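Local coordinates for ribulose-1,5-bisphosphate carboxylase/oxygenase large subunit (Rhodopseudomonas palustris, PDB 3QFW), which probably acts as a magnesium-dependent enzyme of the Rubisco family, akin to the carboxylase that fixes carbon dioxide onto ribulose bisphosphate, though its own reaction is uncertain, at residues G121-T126 / G335-L340; Q325-L330 / V361-D366; E19-R24 / G63-R68. One frame throughout, in Å; residues are numbered along the deposited sequence.

Contact 1: residues G121-T126 / G335-L340; sequences GIRTLT and GQDVML
Arg123 and Ile122 reach from helix 118-126 to the loop and strand start at 335-340, at the end of the catalytic TIM barrel where strand 339-341 begins. The helix precedes strand 133-138, and Ile122 touches Leu133 and Ile315 at the starts of their strands, consistent with a helix covering the N-terminal end of the barrel. Along 335-340 the first residue touched is Gln336, whose carbonyl O takes a weak, bent bond from Arg123 NH2 (3.1 Å, 125° at the hydrogen). The same oxygen also receives a weak bond from Val338 N, closing an inverse gamma turn centred on Asp337. That turn sets the aspartate beside the arginine: Arg123 NH2 meets Asp337 OD1 at 2.8 Å in a fairly straight salt bridge, close to the guanidinium plane and nearly along the C-O bond of the acid. The guanidinium and carboxylate planes are turned 54° apart. NH2 alone gives both bonds, to Gln336 O and to Asp337 OD1. A water accepts from Arg123 NE at 2.9 Å and donates weakly to Asp337 OD1 at 3.3 Å. On the other branch, Arg123 NH1 is held by the carbonyls of Arg131 and Ala128, which together with NH2 fixes the rotation of the group. With a leucine in place of Arg123, Asp337 would probably lose its charge partner here and the carbonyls of Arg131 and Ala128 would lose this donor. Further on, Met339 enters the strand with CG anti to the backbone N (chi1 -175°). Its side chain, like that of Ile122, rests on Leu133 and Ile315, and Met339 SD touches Ile122 CD1 at 4.0 Å.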
# COMPACT_ATOMS: atom_id res chain seq x y z
N GLY B 121 9.72 -25.47 -8.64
CA GLY B 121 11.03 -24.88 -8.86
C GLY B 121 11.88 -24.75 -7.61
O GLY B 121 13.07 -25.10 -7.62
N ILE B 122 11.29 -24.25 -6.53
CA ILE B 122 12.01 -24.18 -5.27
C ILE B 122 12.44 -25.57 -4.78
O ILE B 122 13.55 -25.73 -4.30
CB ILE B 122 11.20 -23.48 -4.17
CG1 ILE B 122 11.99 -23.49 -2.85
CG2 ILE B 122 9.87 -24.16 -3.98
CD1 ILE B 122 11.15 -23.20 -1.63
N ARG B 123 11.55 -26.56 -4.88
CA ARG B 123 11.91 -27.92 -4.49
C ARG B 123 13.18 -28.37 -5.19
O ARG B 123 14.09 -28.93 -4.57
CB ARG B 123 10.77 -28.90 -4.80
CG ARG B 123 9.62 -28.83 -3.82
CD ARG B 123 8.69 -30.03 -3.96
NE ARG B 123 7.66 -30.02 -2.92
CZ ARG B 123 7.89 -30.32 -1.65
NH1 ARG B 123 9.11 -30.66 -1.26
NH2 ARG B 123 6.89 -30.28 -0.77
N THR B 124 13.24 -28.12 -6.49
CA THR B 124 14.39 -28.54 -7.30
C THR B 124 15.64 -27.78 -6.87
O THR B 124 16.72 -28.35 -6.75
CB THR B 124 14.14 -28.31 -8.80
OG1 THR B 124 12.99 -29.06 -9.21
CG2 THR B 124 15.35 -28.74 -9.61
N LEU B 125 15.50 -26.47 -6.65
CA LEU B 125 16.64 -25.66 -6.27
C LEU B 125 17.23 -26.04 -4.92
O LEU B 125 18.44 -25.93 -4.72
CB LEU B 125 16.25 -24.16 -6.27
CG LEU B 125 16.07 -23.55 -7.65
CD1 LEU B 125 15.39 -22.13 -7.60
CD2 LEU B 125 17.41 -23.47 -8.32
N THR B 126 16.38 -26.46 -3.99
CA THR B 126 16.79 -26.64 -2.60
C THR B 126 17.09 -28.10 -2.33
O THR B 126 17.69 -28.43 -1.30
CB THR B 126 15.68 -26.20 -1.63
OG1 THR B 126 14.51 -26.99 -1.86
CG2 THR B 126 15.32 -24.71 -1.84
N GLY B 335 0.09 -30.00 5.47
CA GLY B 335 0.63 -30.95 4.53
C GLY B 335 2.08 -30.57 4.33
O GLY B 335 2.58 -29.66 4.98
N GLN B 336 2.76 -31.26 3.41
CA GLN B 336 4.20 -31.09 3.24
C GLN B 336 4.59 -30.06 2.18
O GLN B 336 5.76 -29.75 2.02
CB GLN B 336 4.87 -32.44 2.94
CG GLN B 336 4.80 -33.42 4.09
CD GLN B 336 5.33 -34.79 3.72
OE1 GLN B 336 6.16 -34.93 2.81
NE2 GLN B 336 4.85 -35.81 4.40
N ASP B 337 3.60 -29.55 1.45
CA ASP B 337 3.83 -28.48 0.48
C ASP B 337 3.79 -27.12 1.18
O ASP B 337 2.87 -26.32 0.99
CB ASP B 337 2.81 -28.54 -0.65
CG ASP B 337 3.10 -29.65 -1.66
OD1 ASP B 337 4.24 -30.16 -1.70
OD2 ASP B 337 2.17 -29.99 -2.42
N VAL B 338 4.81 -26.88 2.00
CA VAL B 338 4.85 -25.73 2.89
C VAL B 338 6.30 -25.49 3.27
O VAL B 338 7.11 -26.42 3.29
CB VAL B 338 4.03 -26.01 4.17
CG1 VAL B 338 4.68 -27.13 4.99
CG2 VAL B 338 3.86 -24.75 5.01
N MET B 339 6.65 -24.23 3.54
CA MET B 339 7.97 -23.91 4.08
C MET B 339 7.82 -23.27 5.46
O MET B 339 7.30 -22.15 5.59
CB MET B 339 8.73 -22.98 3.12
CG MET B 339 10.18 -22.67 3.52
SD MET B 339 11.17 -22.00 2.16
CE MET B 339 10.18 -20.57 1.68
N LEU B 340 8.25 -23.98 6.50
CA LEU B 340 8.13 -23.47 7.86
C LEU B 340 9.21 -22.45 8.19
O LEU B 340 10.40 -22.74 8.13
CB LEU B 340 8.16 -24.63 8.88
CG LEU B 340 7.14 -25.75 8.67
CD1 LEU B 340 7.34 -26.83 9.72
CD2 LEU B 340 5.71 -25.25 8.69
O HOH W 1 5.52 -30.39 -4.78

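Contact 2: residues Q325-L330 / V361-D366; sequences QRVNEL and VNKVAD
Val327 carries the apolar part of this contact, facing both Lys363 and Val364 where two helices meet. Its CG1 methyl presses on Lys363 CG at 3.5 Å, a little tighter than ordinary carbon contact, while Val327 CB lies 3.7 Å from the same methylene of Lys363. The valine and the lysine run antiparallel alongside each other, and the aliphatic base of the lysine serves as packing surface. Val327 CG1 also meets Val364 CG2 at 4.0 Å, the two valines standing roughly perpendicular. Their backbones are nearest here too, with 6.7 Å between the CA atoms of Val327 and Val364.

The polar part is formed by the end of Lys363 and Asn328. Lys363 leaves its helix with CG anti to the backbone N and then bends at chi2 (86°), which carries CE and NZ across the amide end of Asn328. Lys363 NZ stands 4.0 Å from Asn328 CG. A bound sulfate, probably from the crystallisation liquor, lies close by and forms a long, weak ion pair with Lys363 NZ.

Away from the interface, Arg326 holds Glu329 side-on with two nitrogens, NE to OE1 at 2.6 Å and NH2 to OE2; Tyr286 OH also bonds to OE2.

Val364 further touches Thr134, so helix 353-366 rests on strand 133-138 as well as on helix 327-334. Adjacent helices 327-334 and 353-366, with strand 339-341 between them in sequence, form part of the outer helical layer of a TIM barrel.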
# COMPACT_ATOMS: atom_id res chain seq x y z
N GLN B 325 8.58 -28.15 18.94
CA GLN B 325 7.36 -28.79 19.42
C GLN B 325 6.17 -28.58 18.48
O GLN B 325 5.16 -29.28 18.60
CB GLN B 325 6.99 -28.29 20.81
CG GLN B 325 6.16 -27.00 20.80
CD GLN B 325 5.32 -26.82 22.05
OE1 GLN B 325 4.26 -26.20 22.02
NE2 GLN B 325 5.80 -27.37 23.17
N ARG B 326 6.28 -27.63 17.56
CA ARG B 326 5.16 -27.26 16.70
C ARG B 326 5.23 -27.96 15.34
O ARG B 326 4.23 -28.02 14.63
CB ARG B 326 5.10 -25.75 16.47
CG ARG B 326 5.00 -24.88 17.71
CD ARG B 326 3.60 -24.86 18.31
NE ARG B 326 2.54 -24.68 17.32
CZ ARG B 326 2.04 -23.51 16.94
NH1 ARG B 326 2.50 -22.38 17.46
NH2 ARG B 326 1.07 -23.47 16.03
N VAL B 327 6.40 -28.46 14.99
CA VAL B 327 6.64 -28.99 13.64
C VAL B 327 5.63 -30.05 13.15
O VAL B 327 5.07 -29.90 12.07
CB VAL B 327 8.09 -29.52 13.50
CG1 VAL B 327 8.18 -30.48 12.31
CG2 VAL B 327 9.06 -28.37 13.34
N ASN B 328 5.39 -31.09 13.93
CA ASN B 328 4.43 -32.10 13.47
C ASN B 328 3.00 -31.56 13.31
O ASN B 328 2.34 -31.82 12.31
CB ASN B 328 4.46 -33.36 14.36
CG ASN B 328 5.76 -34.12 14.23
OD1 ASN B 328 6.51 -33.92 13.28
ND2 ASN B 328 6.03 -35.00 15.19
N GLU B 329 2.55 -30.80 14.30
CA GLU B 329 1.28 -30.06 14.21
C GLU B 329 1.17 -29.33 12.87
O GLU B 329 0.19 -29.48 12.14
CB GLU B 329 1.13 -29.06 15.36
CG GLU B 329 -0.07 -28.11 15.21
CD GLU B 329 0.05 -26.81 16.02
OE1 GLU B 329 0.98 -26.70 16.85
OE2 GLU B 329 -0.79 -25.90 15.82
N LEU B 330 2.17 -28.52 12.56
CA LEU B 330 2.06 -27.67 11.38
C LEU B 330 2.10 -28.46 10.08
O LEU B 330 1.48 -28.08 9.09
CB LEU B 330 3.12 -26.57 11.40
CG LEU B 330 2.89 -25.54 12.51
CD1 LEU B 330 4.04 -24.55 12.55
CD2 LEU B 330 1.57 -24.81 12.30
N VAL B 361 15.51 -28.93 11.10
CA VAL B 361 15.57 -29.47 9.76
C VAL B 361 15.32 -30.98 9.72
O VAL B 361 14.55 -31.47 8.89
CB VAL B 361 16.92 -29.13 9.11
CG1 VAL B 361 17.16 -30.01 7.89
CG2 VAL B 361 16.99 -27.66 8.75
N ASN B 362 15.96 -31.72 10.62
CA ASN B 362 15.79 -33.18 10.65
C ASN B 362 14.39 -33.59 11.07
O ASN B 362 13.85 -34.57 10.56
CB ASN B 362 16.83 -33.85 11.55
CG ASN B 362 18.24 -33.72 11.01
OD1 ASN B 362 18.45 -33.73 9.79
ND2 ASN B 362 19.21 -33.60 11.90
N LYS B 363 13.80 -32.84 11.99
CA LYS B 363 12.44 -33.10 12.42
C LYS B 363 11.48 -32.96 11.23
O LYS B 363 10.59 -33.80 11.02
CB LYS B 363 12.06 -32.13 13.54
CG LYS B 363 10.62 -32.23 14.03
CD LYS B 363 10.44 -33.29 15.10
CE LYS B 363 9.29 -32.91 16.02
NZ LYS B 363 8.82 -34.05 16.86
N VAL B 364 11.70 -31.93 10.42
CA VAL B 364 10.87 -31.72 9.24
C VAL B 364 11.07 -32.83 8.20
O VAL B 364 10.10 -33.39 7.67
CB VAL B 364 11.14 -30.32 8.60
CG1 VAL B 364 10.38 -30.16 7.30
CG2 VAL B 364 10.77 -29.21 9.58
N ALA B 365 12.32 -33.15 7.92
CA ALA B 365 12.62 -34.17 6.91
C ALA B 365 12.04 -35.54 7.27
O ALA B 365 11.64 -36.29 6.38
CB ALA B 365 14.13 -34.26 6.68
N ASP B 366 11.97 -35.83 8.56
CA ASP B 366 11.54 -37.15 9.05
C ASP B 366 10.03 -37.31 9.05
O ASP B 366 9.50 -38.42 9.22
CB ASP B 366 12.07 -37.39 10.47
CG ASP B 366 13.57 -37.57 10.51
OD1 ASP B 366 14.17 -37.88 9.45
OD2 ASP B 366 14.16 -37.41 11.60

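Contact 3: residues E19-R24 / G63-R68; sequences ERIEQR and GRYAVR
Ile21 packs its CG1 over one face of the Tyr65 ring, a CH-pi contact that joins helix 18-31 to strand 64-71. Ile21 CG1 sits 3.6 Å from the ring centroid of Tyr65, 18° off the normal, and is offset toward the CG-CD1 bond of the ring, 3.5 Å from either atom. The other branches spread along the ring in a definite order. The CG2 methyl of Ile21 reaches the phenol end, 3.8 Å from Tyr65 CZ, whereas CD1 of Ile21 reaches the opposite end, 3.7 Å from Tyr65 CB. With CG1 anti to the backbone N (chi1 178°), the isoleucine spans the tyrosine from its root to its hydroxyl-bearing carbon, crossing it at a slant.

The second apolar touch is looser: Ile21 CD1 meets Val67 CG2 at 4.2 Å. Tyr65 and Val67 are two apart in the strand and both point toward the helix, whereas Arg64 and Ala66 point away, the alternation expected of a strand with one face packed on a helix. All three touching residues are buried, and no hydrogen bond passes between the segments.

Charge pairing is left to the flanks. Arg24 forms a salt bridge with Asp96, and Arg68 one with Glu103.

The arrangement fits the N-terminal alpha/beta domain of the Rubisco family, in which helices cover one face of an antiparallel sheet. Ala18 and Ala25, on the same helix as Ile21, extend the packing onto Tyr65 and Val67 respectively. Strand 64-71 lies between strands 8-15 and 53-59, pairing antiparallel with each, and Ile21 also touches Val57 of strand 53-59.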
# COMPACT_ATOMS: atom_id res chain seq x y z
N GLU B 19 -32.09 -3.98 6.50
CA GLU B 19 -32.78 -2.82 5.96
C GLU B 19 -31.92 -2.06 4.96
O GLU B 19 -32.42 -1.55 3.95
CB GLU B 19 -33.19 -1.89 7.11
CG GLU B 19 -33.44 -0.45 6.70
CD GLU B 19 -33.36 0.51 7.87
OE1 GLU B 19 -33.26 0.03 9.02
OE2 GLU B 19 -33.39 1.74 7.65
N ARG B 20 -30.62 -1.98 5.24
CA ARG B 20 -29.73 -1.12 4.47
C ARG B 20 -28.75 -1.89 3.58
O ARG B 20 -28.04 -1.28 2.78
CB ARG B 20 -28.97 -0.16 5.39
CG ARG B 20 -29.85 0.93 6.01
CD ARG B 20 -29.13 1.74 7.09
NE ARG B 20 -28.05 2.57 6.57
CZ ARG B 20 -27.55 3.63 7.21
NH1 ARG B 20 -28.05 4.00 8.38
NH2 ARG B 20 -26.56 4.33 6.67
N ILE B 21 -28.71 -3.21 3.72
CA ILE B 21 -27.75 -4.03 2.97
C ILE B 21 -27.95 -3.95 1.45
O ILE B 21 -26.99 -3.82 0.70
CB ILE B 21 -27.74 -5.52 3.42
CG1 ILE B 21 -26.77 -6.33 2.56
CG2 ILE B 21 -29.14 -6.12 3.37
CD1 ILE B 21 -25.35 -5.78 2.53
N GLU B 22 -29.20 -4.03 1.00
CA GLU B 22 -29.48 -3.89 -0.43
C GLU B 22 -28.96 -2.55 -0.96
O GLU B 22 -28.28 -2.51 -1.98
CB GLU B 22 -30.98 -4.04 -0.71
CG GLU B 22 -31.49 -5.47 -0.59
CD GLU B 22 -30.86 -6.41 -1.61
OE1 GLU B 22 -30.18 -5.92 -2.54
OE2 GLU B 22 -31.04 -7.64 -1.48
N GLN B 23 -29.29 -1.46 -0.26
CA GLN B 23 -28.81 -0.13 -0.62
C GLN B 23 -27.28 -0.04 -0.55
O GLN B 23 -26.63 0.47 -1.46
CB GLN B 23 -29.42 0.92 0.33
CG GLN B 23 -28.80 2.31 0.24
CD GLN B 23 -29.36 3.29 1.26
OE1 GLN B 23 -29.40 3.00 2.46
NE2 GLN B 23 -29.81 4.45 0.79
N ARG B 24 -26.72 -0.53 0.55
CA ARG B 24 -25.27 -0.55 0.71
C ARG B 24 -24.60 -1.30 -0.44
O ARG B 24 -23.56 -0.87 -0.94
CB ARG B 24 -24.90 -1.21 2.04
CG ARG B 24 -23.41 -1.22 2.30
CD ARG B 24 -22.87 0.21 2.41
NE ARG B 24 -21.43 0.22 2.66
CZ ARG B 24 -20.50 0.12 1.71
NH1 ARG B 24 -20.85 0.00 0.44
NH2 ARG B 24 -19.21 0.13 2.04
N GLY B 63 -26.15 -9.60 10.40
CA GLY B 63 -25.30 -8.42 10.43
C GLY B 63 -24.15 -8.46 9.44
O GLY B 63 -23.49 -7.45 9.22
N ARG B 64 -23.90 -9.62 8.85
CA ARG B 64 -22.78 -9.75 7.92
C ARG B 64 -23.17 -10.42 6.61
O ARG B 64 -23.70 -11.54 6.60
CB ARG B 64 -21.62 -10.48 8.58
CG ARG B 64 -20.32 -10.39 7.81
CD ARG B 64 -19.17 -11.02 8.58
NE ARG B 64 -17.94 -11.03 7.80
CZ ARG B 64 -16.72 -11.21 8.31
NH1 ARG B 64 -16.57 -11.40 9.61
NH2 ARG B 64 -15.66 -11.20 7.51
N TYR B 65 -22.90 -9.74 5.51
CA TYR B 65 -23.29 -10.21 4.19
C TYR B 65 -22.10 -10.41 3.27
O TYR B 65 -21.08 -9.74 3.41
CB TYR B 65 -24.26 -9.22 3.54
CG TYR B 65 -25.56 -9.08 4.28
CD1 TYR B 65 -25.69 -8.17 5.32
CD2 TYR B 65 -26.65 -9.88 3.97
CE1 TYR B 65 -26.88 -8.04 6.01
CE2 TYR B 65 -27.84 -9.77 4.65
CZ TYR B 65 -27.96 -8.85 5.67
OH TYR B 65 -29.14 -8.73 6.36
N ALA B 66 -22.25 -11.34 2.34
CA ALA B 66 -21.32 -11.46 1.24
C ALA B 66 -21.99 -10.87 0.01
O ALA B 66 -23.14 -11.19 -0.29
CB ALA B 66 -20.96 -12.92 1.00
N VAL B 67 -21.27 -10.01 -0.69
CA VAL B 67 -21.83 -9.35 -1.85
C VAL B 67 -20.92 -9.55 -3.05
O VAL B 67 -19.74 -9.20 -3.02
CB VAL B 67 -22.05 -7.84 -1.59
CG1 VAL B 67 -22.55 -7.13 -2.85
CG2 VAL B 67 -23.04 -7.66 -0.43
N ARG B 68 -21.47 -10.16 -4.09
CA ARG B 68 -20.76 -10.37 -5.34
C ARG B 68 -21.05 -9.23 -6.30
O ARG B 68 -22.21 -8.95 -6.62
CB ARG B 68 -21.16 -11.71 -5.97
CG ARG B 68 -20.51 -12.91 -5.31
CD ARG B 68 -21.11 -14.24 -5.80
NE ARG B 68 -20.86 -14.48 -7.22
CZ ARG B 68 -19.81 -15.14 -7.70
NH1 ARG B 68 -18.88 -15.60 -6.87
NH2 ARG B 68 -19.68 -15.33 -9.00

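How the contacts relate
Contacts 1 and 2 belong to the barrel and share the chain run from helix 327-334 through strand 339-341 to helix 353-366. Their segments alternate in sequence and they touch: Leu340 packs on Leu330, Val327 and Val364, joining strand to both outer helices. Each is partly buried, with apolar contacts beside polar ones, but only contact 1 has a salt bridge across it. Both have a sulfate nearby, which in contact 2 makes a long, weak ion pair with Lys363. Contact 3 is wholly apolar and buried between helix and sheet, in the N-terminal domain, with its centre about 41 Å from that of contact 1 and on the opposite side of the chain's centre.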